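Local coordinates for protein ABC-type amino acid transport system, permease component (Caldanaerobacter subterraneus subsp. tengcongensis MB4, PDB 4YMU) that probably serves as the membrane-spanning permease component of an ABC transporter for amino acids, and binds arginine, at residues 170-175 / 190-195. Sequence-based numbering, arbitrary orientation.
Sequences DLTRQA and IIIAAI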
# COMPACT_ATOMS: atom_id res chain seq x y z
N ASP C 170 2.96 40.08 -1.92
CA ASP C 170 2.83 38.86 -2.71
C ASP C 170 1.68 39.03 -3.68
O ASP C 170 1.18 40.13 -3.89
CB ASP C 170 2.55 37.66 -1.80
CG ASP C 170 1.12 37.66 -1.27
OD1 ASP C 170 0.59 38.76 -0.98
OD2 ASP C 170 0.51 36.57 -1.19
N LEU C 171 1.24 37.93 -4.28
CA LEU C 171 0.15 37.97 -5.23
C LEU C 171 -1.18 38.30 -4.54
O LEU C 171 -2.08 38.90 -5.15
CB LEU C 171 0.08 36.63 -5.97
CG LEU C 171 -1.10 36.38 -6.90
CD1 LEU C 171 -1.01 37.27 -8.12
CD2 LEU C 171 -1.15 34.90 -7.30
N THR C 172 -1.33 37.91 -3.28
CA THR C 172 -2.59 38.10 -2.57
C THR C 172 -2.75 39.57 -2.12
O THR C 172 -3.85 40.15 -2.17
CB THR C 172 -2.70 37.14 -1.37
OG1 THR C 172 -2.86 35.80 -1.86
CG2 THR C 172 -3.90 37.46 -0.52
N ARG C 173 -1.63 40.16 -1.72
CA ARG C 173 -1.60 41.54 -1.24
C ARG C 173 -2.11 42.51 -2.29
O ARG C 173 -2.71 43.54 -1.96
CB ARG C 173 -0.19 41.92 -0.79
CG ARG C 173 -0.07 43.27 -0.12
CD ARG C 173 -1.15 43.50 0.94
NE ARG C 173 -0.63 44.27 2.06
CZ ARG C 173 -0.32 45.57 2.02
NH1 ARG C 173 -0.47 46.27 0.90
NH2 ARG C 173 0.15 46.17 3.11
N GLN C 174 -1.88 42.18 -3.57
CA GLN C 174 -2.28 43.04 -4.68
C GLN C 174 -3.74 43.48 -4.59
O GLN C 174 -4.04 44.64 -4.85
CB GLN C 174 -2.03 42.36 -6.03
CG GLN C 174 -0.59 41.95 -6.25
CD GLN C 174 0.40 43.06 -5.92
OE1 GLN C 174 0.35 44.16 -6.48
NE2 GLN C 174 1.31 42.77 -5.00
N ALA C 175 -4.63 42.58 -4.18
CA ALA C 175 -6.04 42.94 -4.11
C ALA C 175 -6.33 44.14 -3.19
O ALA C 175 -7.27 44.90 -3.42
CB ALA C 175 -6.86 41.76 -3.69
N ILE C 190 -10.84 37.29 -7.62
CA ILE C 190 -11.09 36.28 -8.63
C ILE C 190 -9.85 36.08 -9.51
O ILE C 190 -9.39 34.96 -9.70
CB ILE C 190 -12.26 36.65 -9.53
CG1 ILE C 190 -13.57 36.58 -8.73
CG2 ILE C 190 -12.30 35.75 -10.73
CD1 ILE C 190 -13.97 35.19 -8.30
N ILE C 191 -9.30 37.18 -10.01
CA ILE C 191 -8.11 37.11 -10.86
C ILE C 191 -6.93 36.45 -10.16
O ILE C 191 -6.20 35.64 -10.75
CB ILE C 191 -7.71 38.51 -11.36
CG1 ILE C 191 -8.75 39.02 -12.35
CG2 ILE C 191 -6.32 38.51 -12.00
CD1 ILE C 191 -8.32 40.26 -13.07
N ILE C 192 -6.74 36.80 -8.90
CA ILE C 192 -5.63 36.23 -8.12
C ILE C 192 -5.83 34.73 -7.87
O ILE C 192 -4.91 33.95 -8.04
CB ILE C 192 -5.45 36.99 -6.80
CG1 ILE C 192 -4.88 38.39 -7.05
CG2 ILE C 192 -4.55 36.22 -5.85
CD1 ILE C 192 -5.08 39.34 -5.88
N ALA C 193 -7.04 34.36 -7.45
CA ALA C 193 -7.40 32.96 -7.27
C ALA C 193 -7.08 32.20 -8.55
O ALA C 193 -6.34 31.22 -8.51
CB ALA C 193 -8.87 32.82 -6.91
N ALA C 194 -7.59 32.69 -9.68
CA ALA C 194 -7.29 32.13 -10.99
C ALA C 194 -5.79 31.95 -11.22
O ALA C 194 -5.35 30.89 -11.68
CB ALA C 194 -7.91 32.97 -12.09
N ILE C 195 -4.99 32.96 -10.90
CA ILE C 195 -3.54 32.82 -11.07
C ILE C 195 -3.00 31.68 -10.19
O ILE C 195 -2.15 30.89 -10.64
CB ILE C 195 -2.77 34.12 -10.76
CG1 ILE C 195 -3.18 35.25 -11.71
CG2 ILE C 195 -1.28 33.92 -10.91
CD1 ILE C 195 -2.33 36.51 -11.56
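Ile192 reaches from helix 186-214 into the turn that leads into helix 174-182, where Leu171 and Ala175 receive it. From CB, which points toward the turn, the side chain forks. The CG2 methyl packs on Leu171 CG at 3.6 Å. The other branch runs past the carbonyl oxygen of Leu171: CG1 lies 3.4 Å from Leu171 O, and CD1, swung anti to CA (chi2 162°), ends 3.1 Å from Leu171 O and also meets Ala175 CB at 3.7 Å. An alanine in place of Ile192 would probably open a gap beside the turn, leaving Leu171 CG and Ala175 CB without their apolar partner. One helical turn on, Ile195 CG2 is 3.7 Å from Leu171 CD2, and its CD1 is 3.8 Å from Leu171 CD1. On the backbone of the turn, Asp170 OD1 accepts from Arg173 N at 2.7 Å, an Asx motif, and OD2 from Thr172 N, an Asx turn, the donor above the carboxylate plane. This is plain apolar packing, joining the turn to the predicted transmembrane part of helix 186-214, where Tyr196 OH hydrogen-bonds Thr172 OG1. Helix 12-44 flanks it, with Phe15 against Ile192, while Val69 of the second subunit packs on Thr172 and Ala193.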